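Local coordinates for protein pyrethroid hydrolase (Sphingobium faniae, PDB 5Y5R) that catalyses the hydrolysis of pyrethroid insecticide esters such as cypermethrin and permethrin to the corresponding alcohols and cyclopropanecarboxylic acids, at residues T4-H10 with R32-L38; A12-C18 with E168-Q174; C18-V22 with P232-M236; G46-S50 with D136-G140. All blocks are in the same frame, centred on the assembly; numbering follows the deposited sequence.

Contact 1, contact 2 and contact 3 form a connected series, and contact 4 reaches it through contact 2. D37 of contact 1 ties down the loop of contact 2: its OD2 forms a salt bridge with R15 NH2 at 3.0 Å. I9 O of contact 1 lies 3.0 Å from Y19 OH of contact 3, a probable hydrogen bond. Contacts 2 and 3 share C18, and H169 ND1 approaches Y234 OH to 2.6 Å. Contact 2 lines the pocket, where the bound ester is also hydrogen-bonded to S78 and H230; the Y233 side chain of contact 3 and that ligand have their nearest atoms about 4 Å apart. Contact 4, its centre about 15 Å from that of contact 2, packs H48 against T173.

Contact 1. Residues T4-H10 with R32-L38; sequences TDIILIH and RVHAPDL
The D5 carboxylate and the H34 imidazole lie nearly coplanar, their planes 11° apart, on one face of a parallel strand pair. H34 NE2 donates to the anti lone pair of D5 OD2 at 2.8 Å, with the acceptor in the ring plane. R32 adds only a long salt bridge, NE to the same OD2 at 3.8 Å. I7 CG1 approaches the H34 ring obliquely, while I7 CG2 faces P36 CD at 4.1 Å, the two side chains crossing at about a right angle. On the other face L8 CD1 meets V33 CG1. Beyond the paired strands H10 takes over: with CG between its backbone N and carbonyl carbon (chi1 64°), the ring turns back so that NE2 accepts a hydrogen bond from L38 N at 3.1 Å, the donor 21° out of the ring plane. A water joins L8 O, H10 N and P36 O. The pair belongs to the beta-alpha-beta unit of strand 3-9, helix 23-28 and strand 32-34; strand 71-77 flanks 3-9 on its other edge, and helix 59-67 packs on I7 and H34.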
loop_
_atom_site.group_PDB
_atom_site.type_symbol
_atom_site.label_atom_id
_atom_site.label_comp_id
_atom_site.label_asym_id
_atom_site.label_seq_id
_atom_site.Cartn_x
_atom_site.Cartn_y
_atom_site.Cartn_z
ATOM N N THR A 4 -18.388 -6.886 2.925
ATOM C CA THR A 4 -18.341 -7.343 4.313
ATOM C C THR A 4 -17.011 -7.104 4.996
ATOM O O THR A 4 -16.962 -6.975 6.226
ATOM C CB THR A 4 -18.622 -8.852 4.359
ATOM O OG1 THR A 4 -19.820 -9.142 3.624
ATOM C CG2 THR A 4 -18.768 -9.360 5.798
ATOM N N ASP A 5 -15.932 -7.075 4.225
ATOM C CA ASP A 5 -14.589 -7.033 4.760
ATOM C C ASP A 5 -13.810 -5.932 4.067
ATOM O O ASP A 5 -13.976 -5.710 2.864
ATOM C CB ASP A 5 -13.903 -8.354 4.537
ATOM C CG ASP A 5 -14.558 -9.484 5.306
ATOM O OD1 ASP A 5 -15.717 -9.851 4.960
ATOM O OD2 ASP A 5 -13.904 -10.009 6.233
ATOM N N ILE A 6 -12.958 -5.254 4.829
ATOM C CA ILE A 6 -11.983 -4.309 4.295
ATOM C C ILE A 6 -10.616 -4.797 4.741
ATOM O O ILE A 6 -10.412 -5.067 5.933
ATOM C CB ILE A 6 -12.236 -2.866 4.782
ATOM C CG1 ILE A 6 -13.569 -2.337 4.271
ATOM C CG2 ILE A 6 -11.141 -1.912 4.329
ATOM C CD1 ILE A 6 -13.883 -0.941 4.784
ATOM N N ILE A 7 -9.681 -4.900 3.794
ATOM C CA ILE A 7 -8.341 -5.413 4.073
ATOM C C ILE A 7 -7.350 -4.284 3.787
ATOM O O ILE A 7 -7.316 -3.763 2.665
ATOM C CB ILE A 7 -8.031 -6.669 3.243
ATOM C CG1 ILE A 7 -9.076 -7.770 3.494
ATOM C CG2 ILE A 7 -6.564 -7.155 3.484
ATOM C CD1 ILE A 7 -8.988 -8.950 2.565
ATOM N N LEU A 8 -6.639 -3.834 4.829
ATOM C CA LEU A 8 -5.642 -2.763 4.739
ATOM C C LEU A 8 -4.261 -3.398 4.696
ATOM O O LEU A 8 -3.869 -4.099 5.649
ATOM C CB LEU A 8 -5.696 -1.805 5.931
ATOM C CG LEU A 8 -7.088 -1.398 6.436
ATOM C CD1 LEU A 8 -7.010 -0.535 7.660
ATOM C CD2 LEU A 8 -7.864 -0.749 5.276
ATOM N N ILE A 9 -3.515 -3.127 3.627
ATOM C CA ILE A 9 -2.218 -3.754 3.396
ATOM C C ILE A 9 -1.108 -2.712 3.490
ATOM O O ILE A 9 -1.113 -1.721 2.754
ATOM C CB ILE A 9 -2.204 -4.492 2.053
ATOM C CG1 ILE A 9 -3.216 -5.640 2.106
ATOM C CG2 ILE A 9 -0.785 -4.969 1.750
ATOM C CD1 ILE A 9 -3.598 -6.241 0.782
ATOM N N HIS A 10 -0.140 -2.959 4.374
ATOM C CA HIS A 10 0.982 -2.074 4.642
ATOM C C HIS A 10 1.956 -2.058 3.463
ATOM O O HIS A 10 1.907 -2.920 2.575
ATOM C CB HIS A 10 1.740 -2.536 5.894
ATOM C CG HIS A 10 2.380 -3.888 5.740
ATOM N ND1 HIS A 10 3.496 -4.097 4.947
ATOM C CD2 HIS A 10 2.065 -5.099 6.272
ATOM C CE1 HIS A 10 3.840 -5.376 5.006
ATOM N NE2 HIS A 10 2.983 -6.009 5.793
ATOM N N ARG A 32 -16.040 -5.654 8.898
ATOM C CA ARG A 32 -14.976 -6.461 9.446
ATOM C C ARG A 32 -13.672 -6.002 8.811
ATOM O O ARG A 32 -13.590 -5.857 7.591
ATOM C CB ARG A 32 -15.235 -7.939 9.186
ATOM C CG ARG A 32 -14.165 -8.796 9.803
ATOM C CD ARG A 32 -14.728 -10.054 10.345
ATOM N NE ARG A 32 -14.003 -11.218 9.852
ATOM C CZ ARG A 32 -14.224 -12.454 10.279
ATOM N NH1 ARG A 32 -15.134 -12.675 11.212
ATOM N NH2 ARG A 32 -13.543 -13.468 9.776
ATOM N N VAL A 33 -12.672 -5.735 9.630
ATOM C CA VAL A 33 -11.470 -5.065 9.153
ATOM C C VAL A 33 -10.259 -5.940 9.451
ATOM O O VAL A 33 -10.148 -6.519 10.536
ATOM C CB VAL A 33 -11.337 -3.666 9.779
ATOM C CG1 VAL A 33 -10.127 -2.949 9.226
ATOM C CG2 VAL A 33 -12.607 -2.866 9.501
ATOM N N HIS A 34 -9.369 -6.055 8.467
ATOM C CA HIS A 34 -8.162 -6.860 8.554
ATOM C C HIS A 34 -6.962 -5.970 8.236
ATOM O O HIS A 34 -7.076 -5.021 7.445
ATOM C CB HIS A 34 -8.233 -8.040 7.573
ATOM C CG HIS A 34 -9.480 -8.872 7.673
ATOM N ND1 HIS A 34 -9.562 -10.011 8.451
ATOM C CD2 HIS A 34 -10.699 -8.730 7.095
ATOM C CE1 HIS A 34 -10.769 -10.537 8.337
ATOM N NE2 HIS A 34 -11.482 -9.776 7.525
ATOM N N ALA A 35 -5.863 -6.160 8.970
ATOM C CA ALA A 35 -4.592 -5.495 8.668
ATOM C C ALA A 35 -3.448 -6.490 8.862
ATOM O O ALA A 35 -2.684 -6.403 9.824
ATOM C CB ALA A 35 -4.419 -4.238 9.531
ATOM N N PRO A 36 -3.310 -7.447 7.958
ATOM C CA PRO A 36 -2.354 -8.542 8.149
ATOM C C PRO A 36 -0.923 -8.143 7.837
ATOM O O PRO A 36 -0.662 -7.171 7.134
ATOM C CB PRO A 36 -2.836 -9.605 7.158
ATOM C CG PRO A 36 -3.473 -8.772 6.032
ATOM C CD PRO A 36 -4.086 -7.576 6.702
ATOM N N ASP A 37 0.007 -8.864 8.459
ATOM C CA ASP A 37 1.399 -8.861 8.015
ATOM C C ASP A 37 1.538 -9.635 6.700
ATOM O O ASP A 37 1.109 -10.787 6.594
ATOM C CB ASP A 37 2.280 -9.494 9.092
ATOM C CG ASP A 37 2.400 -8.651 10.352
ATOM O OD1 ASP A 37 2.121 -7.419 10.336
ATOM O OD2 ASP A 37 2.741 -9.244 11.402
ATOM N N LEU A 38 2.148 -9.026 5.690
ATOM C CA LEU A 38 2.460 -9.838 4.527
ATOM C C LEU A 38 3.600 -10.799 4.899
ATOM O O LEU A 38 4.117 -10.775 6.015
ATOM C CB LEU A 38 2.786 -8.950 3.310
ATOM C CG LEU A 38 1.619 -8.132 2.719
ATOM C CD1 LEU A 38 1.985 -7.359 1.435
ATOM C CD2 LEU A 38 0.484 -9.038 2.387
HETATM O O HOH W 1 -1.163 -4.263 6.594
#

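Contact 2. Residues A12-C18 with E168-Q174; sequences ALNRGAC and EHFIQTQ. With 8NL ((2-methyl-3-phenyl-phenyl)methyl (1~{S})-3-[(~{E})-2-chloranyl-3,3,3-tris(fluoranyl)prop-1-enyl]-2,2-dimethyl-cyclopropane-1-carboxylate), chain G.
Q174, bent at chi2 (80°), brings OE1 to L13 N at 2.9 Å, while its NE2 bonds Y57. Beside this bond A12 N donates to the ester carbonyl O1 of the bound pyrethroid at 3.3 Å, and L13 CB lies against the ligand methyl C. One face of the F170 ring lies under the terminal phenyl, whose C8 is 3.9 Å above the F170 plane; H169 CB covers the opposite face. Behind this first shell the backbones are bridged at N14 and F170: I171 N donates to L13 O at 2.9 Å and R15 N to H169 O at 2.7 Å, both donors above the carbonyl planes. This is the loop after the first alpha/beta hydrolase strand, where the A12 N bond is consistent with an oxyanion-hole role, as in the family. C18 CA makes a CH-pi contact over the H169 face, 3.7 Å from the centroid, and H169 ND1 is held by Y234. R15 crosses I171 obliquely, its guanidinium paired with D37.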
loop_
_atom_site.group_PDB
_atom_site.type_symbol
_atom_site.label_atom_id
_atom_site.label_comp_id
_atom_site.label_asym_id
_atom_site.label_seq_id
_atom_site.Cartn_x
_atom_site.Cartn_y
_atom_site.Cartn_z
ATOM N N ALA A 12 6.359 -0.941 2.284
ATOM C CA ALA A 12 7.692 -1.476 2.584
ATOM C C ALA A 12 8.139 -1.211 4.023
ATOM O O ALA A 12 7.940 -0.126 4.572
ATOM C CB ALA A 12 8.736 -0.867 1.636
ATOM N N LEU A 13 8.806 -2.205 4.623
ATOM C CA LEU A 13 9.361 -2.109 5.973
ATOM C C LEU A 13 8.310 -1.941 7.078
ATOM O O LEU A 13 8.686 -1.703 8.242
ATOM C CB LEU A 13 10.341 -0.929 6.063
ATOM C CG LEU A 13 11.669 -1.163 5.364
ATOM C CD1 LEU A 13 12.491 0.107 5.361
ATOM C CD2 LEU A 13 12.393 -2.235 6.099
ATOM N N ASN A 14 7.020 -2.075 6.773
ATOM C CA ASN A 14 5.954 -1.870 7.750
ATOM C C ASN A 14 5.266 -3.193 8.108
ATOM O O ASN A 14 5.523 -4.247 7.518
ATOM C CB ASN A 14 4.931 -0.841 7.223
ATOM C CG ASN A 14 5.356 0.587 7.454
ATOM O OD1 ASN A 14 6.386 1.068 6.913
ATOM N ND2 ASN A 14 4.598 1.286 8.283
ATOM N N ARG A 15 4.361 -3.130 9.095
ATOM C CA ARG A 15 3.514 -4.246 9.500
ATOM C C ARG A 15 2.057 -3.774 9.610
ATOM O O ARG A 15 1.786 -2.578 9.671
ATOM C CB ARG A 15 3.993 -4.835 10.843
ATOM C CG ARG A 15 5.503 -5.174 10.890
ATOM C CD ARG A 15 5.900 -5.786 12.248
ATOM N NE ARG A 15 5.170 -7.014 12.553
ATOM C CZ ARG A 15 5.040 -7.555 13.775
ATOM N NH1 ARG A 15 5.566 -6.984 14.855
ATOM N NH2 ARG A 15 4.364 -8.681 13.913
ATOM N N GLY A 16 1.114 -4.728 9.698
ATOM C CA GLY A 16 -0.303 -4.361 9.722
ATOM C C GLY A 16 -0.687 -3.412 10.842
ATOM O O GLY A 16 -1.579 -2.570 10.675
ATOM N N ALA A 17 0.032 -3.468 11.960
ATOM C CA ALA A 17 -0.262 -2.624 13.110
ATOM C C ALA A 17 -0.171 -1.129 12.817
ATOM O O ALA A 17 -0.667 -0.324 13.625
ATOM C CB ALA A 17 0.677 -2.980 14.271
ATOM N N CYS A 18 0.476 -0.723 11.719
ATOM C CA CYS A 18 0.533 0.703 11.418
ATOM C C CYS A 18 -0.839 1.308 11.197
ATOM O O CYS A 18 -0.980 2.522 11.333
ATOM C CB CYS A 18 1.402 1.002 10.181
ATOM S SG CYS A 18 0.735 0.533 8.554
ATOM N N GLU A 168 6.295 -2.135 16.999
ATOM C CA GLU A 168 5.362 -3.076 16.386
ATOM C C GLU A 168 4.964 -2.687 14.958
ATOM O O GLU A 168 4.407 -3.514 14.233
ATOM C CB GLU A 168 4.075 -3.205 17.240
ATOM C CG GLU A 168 4.268 -3.908 18.568
ATOM C CD GLU A 168 5.111 -3.121 19.538
ATOM O OE1 GLU A 168 5.990 -3.739 20.179
ATOM O OE2 GLU A 168 4.964 -1.878 19.585
ATOM N N HIS A 169 5.235 -1.461 14.537
ATOM C CA HIS A 169 4.784 -1.036 13.207
ATOM C C HIS A 169 5.740 -1.409 12.077
ATOM O O HIS A 169 5.343 -1.310 10.899
ATOM C CB HIS A 169 4.551 0.466 13.190
ATOM C CG HIS A 169 3.354 0.897 13.983
ATOM N ND1 HIS A 169 2.748 2.122 13.791
ATOM C CD2 HIS A 169 2.649 0.274 14.958
ATOM C CE1 HIS A 169 1.710 2.231 14.608
ATOM N NE2 HIS A 169 1.630 1.124 15.327
ATOM N N PHE A 170 6.977 -1.804 12.412
ATOM C CA PHE A 170 8.083 -1.875 11.455
ATOM C C PHE A 170 8.790 -3.225 11.469
ATOM O O PHE A 170 8.774 -3.947 12.467
ATOM C CB PHE A 170 9.104 -0.783 11.757
ATOM C CG PHE A 170 8.496 0.584 11.887
ATOM C CD1 PHE A 170 7.687 1.089 10.865
ATOM C CD2 PHE A 170 8.737 1.366 12.997
ATOM C CE1 PHE A 170 7.117 2.340 10.962
ATOM C CE2 PHE A 170 8.180 2.638 13.103
ATOM C CZ PHE A 170 7.369 3.128 12.072
ATOM N N ILE A 171 9.445 -3.540 10.346
ATOM C CA ILE A 171 10.420 -4.627 10.271
ATOM C C ILE A 171 11.779 -4.034 9.887
ATOM O O ILE A 171 11.905 -2.848 9.581
ATOM C CB ILE A 171 10.006 -5.755 9.291
ATOM C CG1 ILE A 171 9.681 -5.185 7.920
ATOM C CG2 ILE A 171 8.837 -6.576 9.792
ATOM C CD1 ILE A 171 9.583 -6.247 6.849
ATOM N N GLN A 172 12.808 -4.881 9.934
ATOM C CA GLN A 172 14.180 -4.440 9.699
ATOM C C GLN A 172 14.607 -4.545 8.244
ATOM O O GLN A 172 15.431 -3.733 7.805
ATOM C CB GLN A 172 15.164 -5.267 10.548
ATOM C CG GLN A 172 15.130 -4.928 12.031
ATOM C CD GLN A 172 15.347 -3.443 12.312
ATOM O OE1 GLN A 172 16.488 -2.956 12.267
ATOM N NE2 GLN A 172 14.270 -2.717 12.582
ATOM N N THR A 173 14.153 -5.582 7.525
ATOM C CA THR A 173 14.580 -5.854 6.156
ATOM C C THR A 173 13.413 -6.254 5.252
ATOM O O THR A 173 12.671 -7.195 5.552
ATOM C CB THR A 173 15.670 -6.949 6.111
ATOM O OG1 THR A 173 16.774 -6.572 6.942
ATOM C CG2 THR A 173 16.202 -7.085 4.704
ATOM N N GLN A 174 13.320 -5.585 4.103
ATOM C CA GLN A 174 12.231 -5.718 3.148
ATOM C C GLN A 174 12.672 -6.499 1.916
ATOM O O GLN A 174 13.756 -6.241 1.383
ATOM C CB GLN A 174 11.775 -4.331 2.701
ATOM C CG GLN A 174 10.948 -4.413 1.448
ATOM C CD GLN A 174 9.523 -4.816 1.760
ATOM O OE1 GLN A 174 8.960 -4.414 2.788
ATOM N NE2 GLN A 174 8.969 -5.682 0.937
HETATM C C 8NL G . 9.655 2.563 4.732
HETATM C C8 8NL G . 10.450 2.804 8.703
HETATM C C9 8NL G . 11.634 2.587 9.401
HETATM C C10 8NL G . 12.817 3.176 8.974
HETATM C C11 8NL G . 12.749 3.977 7.837
HETATM C C12 8NL G . 11.552 4.185 7.153
HETATM C C13 8NL G . 6.826 3.017 3.707
HETATM O O 8NL G . 7.496 3.479 2.510
HETATM CL CL 8NL G . 11.734 3.867 -3.231
HETATM C C21 8NL G . 10.581 3.313 -2.015
HETATM C C22 8NL G . 11.129 2.567 -0.822
HETATM F F2 8NL G . 11.083 3.375 0.223
HETATM F F1 8NL G . 10.477 1.451 -0.561
HETATM F F 8NL G . 12.379 2.255 -1.095
HETATM C C20 8NL G . 9.286 3.605 -2.147
HETATM C C16 8NL G . 8.261 3.122 -1.145
HETATM C C17 8NL G . 6.990 3.916 -1.425
HETATM C C18 8NL G . 6.372 2.715 -2.125
HETATM C C19 8NL G . 7.214 5.137 -2.331
HETATM C C15 8NL G . 7.670 3.976 -0.027
HETATM C C14 8NL G . 7.177 3.075 1.109
HETATM O O1 8NL G . 6.592 2.020 0.856
HETATM C C2 8NL G . 7.359 3.479 5.073
HETATM C C3 8NL G . 6.442 4.127 5.891
HETATM C C4 8NL G . 6.783 4.599 7.158
HETATM C C5 8NL G . 8.065 4.389 7.657
HETATM C C6 8NL G . 9.027 3.749 6.886
HETATM C C1 8NL G . 8.665 3.280 5.590
HETATM C C7 8NL G . 10.377 3.585 7.563
HETATM O O HOH W 2 8.067 -5.410 15.047
#

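Contact 3. Residues C18-V22 with P232-M236; sequences CYDAV and PYYSM
Just after H230, the probable charge-relay histidine, the short helix 232-235 packs against the turn leading to helix 23-28, and Y233 has the largest share of this buried contact. C18 meets the ring obliquely at CE2: C18 CB lies 3.6 Å from Y233 CE2, and SG makes an oblique sulfur-aromatic contact, 4.2 Å from the ring centroid and 32° off the normal. The Y19 and Y233 rings are also oblique, with centroids 5.2 Å apart and planes at 41°. Y233 CG sits between its backbone N and carbonyl carbon (chi1 49°), which swings the ring toward C18. Y233 CB faces V22 CG2 at 3.9 Å, the two side chains crossing at about a right angle. In the alpha/beta hydrolase fold this places the segment following that histidine against the loop after the first sheet strand. No direct hydrogen bond joins the two segments, but a water donates to C18 O at 2.6 Å and to Y233 O, and accepts from A21 N. Replacing Y233 by an alanine would probably open a gap beside C18 SG and the Y19 ring, taking an aromatic partner from the sulfur. Y234 brings CE1 near C18 O at 3.5 Å; its hydroxyl is bonded to H169.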
loop_
_atom_site.group_PDB
_atom_site.type_symbol
_atom_site.label_atom_id
_atom_site.label_comp_id
_atom_site.label_asym_id
_atom_site.label_seq_id
_atom_site.Cartn_x
_atom_site.Cartn_y
_atom_site.Cartn_z
ATOM N N CYS A 18 0.476 -0.723 11.719
ATOM C CA CYS A 18 0.533 0.703 11.418
ATOM C C CYS A 18 -0.839 1.308 11.197
ATOM O O CYS A 18 -0.980 2.522 11.333
ATOM C CB CYS A 18 1.402 1.002 10.181
ATOM S SG CYS A 18 0.735 0.533 8.554
ATOM N N TYR A 19 -1.834 0.493 10.902
ATOM C CA TYR A 19 -3.224 0.900 10.684
ATOM C C TYR A 19 -4.061 0.950 11.964
ATOM O O TYR A 19 -5.286 1.138 11.879
ATOM C CB TYR A 19 -3.869 -0.062 9.680
ATOM C CG TYR A 19 -3.384 0.136 8.243
ATOM C CD1 TYR A 19 -3.837 1.225 7.470
ATOM C CD2 TYR A 19 -2.498 -0.743 7.659
ATOM C CE1 TYR A 19 -3.380 1.424 6.131
ATOM C CE2 TYR A 19 -2.068 -0.566 6.353
ATOM C CZ TYR A 19 -2.498 0.511 5.599
ATOM O OH TYR A 19 -2.019 0.658 4.306
ATOM N N ASP A 20 -3.424 0.833 13.141
ATOM C CA ASP A 20 -4.154 0.712 14.398
ATOM C C ASP A 20 -5.103 1.880 14.650
ATOM O O ASP A 20 -6.127 1.708 15.320
ATOM C CB ASP A 20 -3.171 0.591 15.563
ATOM C CG ASP A 20 -2.672 -0.808 15.750
ATOM O OD1 ASP A 20 -3.156 -1.730 15.043
ATOM O OD2 ASP A 20 -1.798 -0.995 16.626
ATOM N N ALA A 21 -4.828 3.062 14.100
ATOM C CA ALA A 21 -5.760 4.153 14.364
ATOM C C ALA A 21 -6.991 4.098 13.465
ATOM O O ALA A 21 -8.037 4.647 13.819
ATOM C CB ALA A 21 -5.053 5.495 14.181
ATOM N N VAL A 22 -6.913 3.370 12.363
ATOM C CA VAL A 22 -7.978 3.319 11.385
ATOM C C VAL A 22 -8.923 2.140 11.605
ATOM O O VAL A 22 -10.121 2.249 11.333
ATOM C CB VAL A 22 -7.314 3.287 9.989
ATOM C CG1 VAL A 22 -8.331 3.297 8.904
ATOM C CG2 VAL A 22 -6.447 4.521 9.833
ATOM N N PRO A 232 -0.967 9.122 5.984
ATOM C CA PRO A 232 -2.234 9.696 6.466
ATOM C C PRO A 232 -2.884 8.853 7.567
ATOM O O PRO A 232 -3.659 9.387 8.371
ATOM C CB PRO A 232 -3.104 9.744 5.195
ATOM C CG PRO A 232 -2.179 9.515 4.050
ATOM C CD PRO A 232 -1.061 8.673 4.584
ATOM N N TYR A 233 -2.615 7.543 7.618
ATOM C CA TYR A 233 -3.181 6.709 8.693
ATOM C C TYR A 233 -2.667 7.098 10.081
ATOM O O TYR A 233 -3.260 6.683 11.092
ATOM C CB TYR A 233 -2.907 5.213 8.448
ATOM C CG TYR A 233 -1.468 4.873 8.117
ATOM C CD1 TYR A 233 -1.010 4.908 6.798
ATOM C CD2 TYR A 233 -0.571 4.517 9.114
ATOM C CE1 TYR A 233 0.279 4.622 6.498
ATOM C CE2 TYR A 233 0.723 4.217 8.820
ATOM C CZ TYR A 233 1.143 4.256 7.519
ATOM O OH TYR A 233 2.429 3.974 7.235
ATOM N N TYR A 234 -1.578 7.859 10.160
ATOM C CA TYR A 234 -1.153 8.453 11.422
ATOM C C TYR A 234 -1.754 9.833 11.667
ATOM O O TYR A 234 -2.080 10.164 12.805
ATOM C CB TYR A 234 0.367 8.559 11.491
ATOM C CG TYR A 234 1.135 7.267 11.657
ATOM C CD1 TYR A 234 0.566 6.130 12.237
ATOM C CD2 TYR A 234 2.465 7.195 11.220
ATOM C CE1 TYR A 234 1.322 4.926 12.370
ATOM C CE2 TYR A 234 3.212 6.049 11.352
ATOM C CZ TYR A 234 2.676 4.926 11.911
ATOM O OH TYR A 234 3.494 3.825 11.974
ATOM N N SER A 235 -1.842 10.694 10.654
ATOM C CA SER A 235 -2.198 12.080 10.952
ATOM C C SER A 235 -3.682 12.384 10.828
ATOM O O SER A 235 -4.143 13.297 11.511
ATOM C CB SER A 235 -1.414 13.060 10.076
ATOM O OG SER A 235 -1.579 12.732 8.735
HETATM N N MSE A 236 -4.441 11.673 9.991
HETATM C CA MSE A 236 -5.898 11.914 9.947
HETATM C C MSE A 236 -6.706 10.637 9.742
HETATM O O MSE A 236 -7.407 10.478 8.738
HETATM C CB MSE A 236 -6.219 12.922 8.840
HETATM C CG MSE A 236 -5.388 12.669 7.598
HETATM SE SE MSE A 236 -5.532 14.138 6.280
HETATM C CE MSE A 236 -4.379 15.463 7.008
HETATM O O HOH W 3 -2.773 4.054 12.422
#

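Contact 4. Residues G46-S50 with D136-G140; sequences GGHLS and DEGRG
H48, R139 and L49 have the most surface buried here, and D136 supplies the polar link. H48 NE2 donates to D136 OD2 at 2.8 Å with a bent N-H...O angle of 137°. The acceptor lies in the imidazole plane, while the nitrogen meets OD2 on its anti side, 16° out of the carboxylate plane. At another point on the ring edge, H48 CD2 lies 3.6 Å from R139 O and close to G140 CA. That approach leaves no room for a side chain at G140, since a CB there would clash with H48 CD2. L49 has CG beside its backbone N, anti to the carbonyl carbon (chi1 -64°), and CG lies 3.3 Å above the H48 ring plane, offset toward the rim. From there its methyls reach the other segment, L49 CD2 meeting R139 CB at 4.0 Å and CD1 approaching D136 OD2. An alanine in place of H48 would probably leave D136 without its imidazole partner and open a gap beside G140 and under L49. Within 46-50, G47 O accepts from both S50 N and S50 OG, the latter at 2.6 Å, closing the turn that carries H48. On the facing side, D136 to R139 form a type I' turn linking strands 132-135 and 140-143 of the small antiparallel sheet, whereas 46-50 lies in the loop between strand 32-34 and helix 54-57.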
loop_
_atom_site.group_PDB
_atom_site.type_symbol
_atom_site.label_atom_id
_atom_site.label_comp_id
_atom_site.label_asym_id
_atom_site.label_seq_id
_atom_site.Cartn_x
_atom_site.Cartn_y
_atom_site.Cartn_z
ATOM N N GLY A 46 11.105 -15.483 9.294
ATOM C CA GLY A 46 12.109 -15.686 8.284
ATOM C C GLY A 46 12.582 -14.425 7.630
ATOM O O GLY A 46 13.679 -14.357 7.185
ATOM N N GLY A 47 11.745 -13.415 7.574
ATOM C CA GLY A 47 12.235 -12.185 7.006
ATOM C C GLY A 47 12.325 -12.253 5.491
ATOM O O GLY A 47 11.819 -13.183 4.837
ATOM N N HIS A 48 13.096 -11.311 4.944
ATOM C CA HIS A 48 12.994 -10.983 3.520
ATOM C C HIS A 48 13.375 -12.142 2.604
ATOM O O HIS A 48 12.781 -12.291 1.538
ATOM C CB HIS A 48 13.875 -9.778 3.187
ATOM C CG HIS A 48 15.348 -10.042 3.296
ATOM N ND1 HIS A 48 15.998 -10.196 4.499
ATOM C CD2 HIS A 48 16.299 -10.173 2.339
ATOM C CE1 HIS A 48 17.285 -10.407 4.282
ATOM N NE2 HIS A 48 17.492 -10.399 2.980
ATOM N N LEU A 49 14.343 -12.975 2.987
ATOM C CA LEU A 49 14.751 -14.027 2.057
ATOM C C LEU A 49 13.734 -15.147 1.938
ATOM O O LEU A 49 13.858 -15.985 1.032
ATOM C CB LEU A 49 16.122 -14.598 2.424
ATOM C CG LEU A 49 17.321 -13.651 2.354
ATOM C CD1 LEU A 49 18.566 -14.332 2.919
ATOM C CD2 LEU A 49 17.586 -13.188 0.939
ATOM N N SER A 50 12.773 -15.223 2.856
ATOM C CA SER A 50 11.747 -16.257 2.781
ATOM C C SER A 50 10.712 -15.983 1.700
ATOM O O SER A 50 10.048 -16.911 1.235
ATOM C CB SER A 50 11.061 -16.387 4.148
ATOM O OG SER A 50 10.253 -15.241 4.415
ATOM N N ASP A 136 22.226 -7.840 1.017
ATOM C CA ASP A 136 22.136 -9.188 0.411
ATOM C C ASP A 136 21.941 -9.124 -1.103
ATOM O O ASP A 136 21.009 -9.719 -1.658
ATOM C CB ASP A 136 21.021 -10.049 1.013
ATOM C CG ASP A 136 21.262 -10.431 2.438
ATOM O OD1 ASP A 136 22.435 -10.406 2.877
ATOM O OD2 ASP A 136 20.277 -10.840 3.094
ATOM N N GLU A 137 22.818 -8.361 -1.762
ATOM C CA GLU A 137 22.896 -8.294 -3.218
ATOM C C GLU A 137 21.550 -7.924 -3.842
ATOM O O GLU A 137 21.083 -8.542 -4.804
ATOM C CB GLU A 137 23.433 -9.612 -3.771
ATOM C CG GLU A 137 24.962 -9.875 -3.533
ATOM C CD GLU A 137 25.454 -9.892 -2.052
ATOM O OE1 GLU A 137 24.678 -9.660 -1.109
ATOM O OE2 GLU A 137 26.656 -10.161 -1.828
ATOM N N GLY A 138 20.936 -6.872 -3.304
ATOM C CA GLY A 138 19.694 -6.405 -3.872
ATOM C C GLY A 138 18.522 -7.337 -3.686
ATOM O O GLY A 138 17.506 -7.182 -4.382
ATOM N N ARG A 139 18.631 -8.326 -2.798
ATOM C CA ARG A 139 17.444 -9.053 -2.378
ATOM C C ARG A 139 16.784 -8.418 -1.161
ATOM O O ARG A 139 15.629 -8.738 -0.872
ATOM C CB ARG A 139 17.770 -10.528 -2.092
ATOM C CG ARG A 139 17.942 -11.397 -3.345
ATOM C CD ARG A 139 17.084 -12.658 -3.318
ATOM N NE ARG A 139 15.890 -12.584 -4.080
ATOM C CZ ARG A 139 14.840 -13.347 -3.941
ATOM N NH1 ARG A 139 14.790 -14.258 -3.054
ATOM N NH2 ARG A 139 13.811 -13.196 -4.689
ATOM N N GLY A 140 17.473 -7.504 -0.470
ATOM C CA GLY A 140 16.875 -6.807 0.647
ATOM C C GLY A 140 17.164 -5.317 0.638
ATOM O O GLY A 140 18.152 -4.842 0.074
#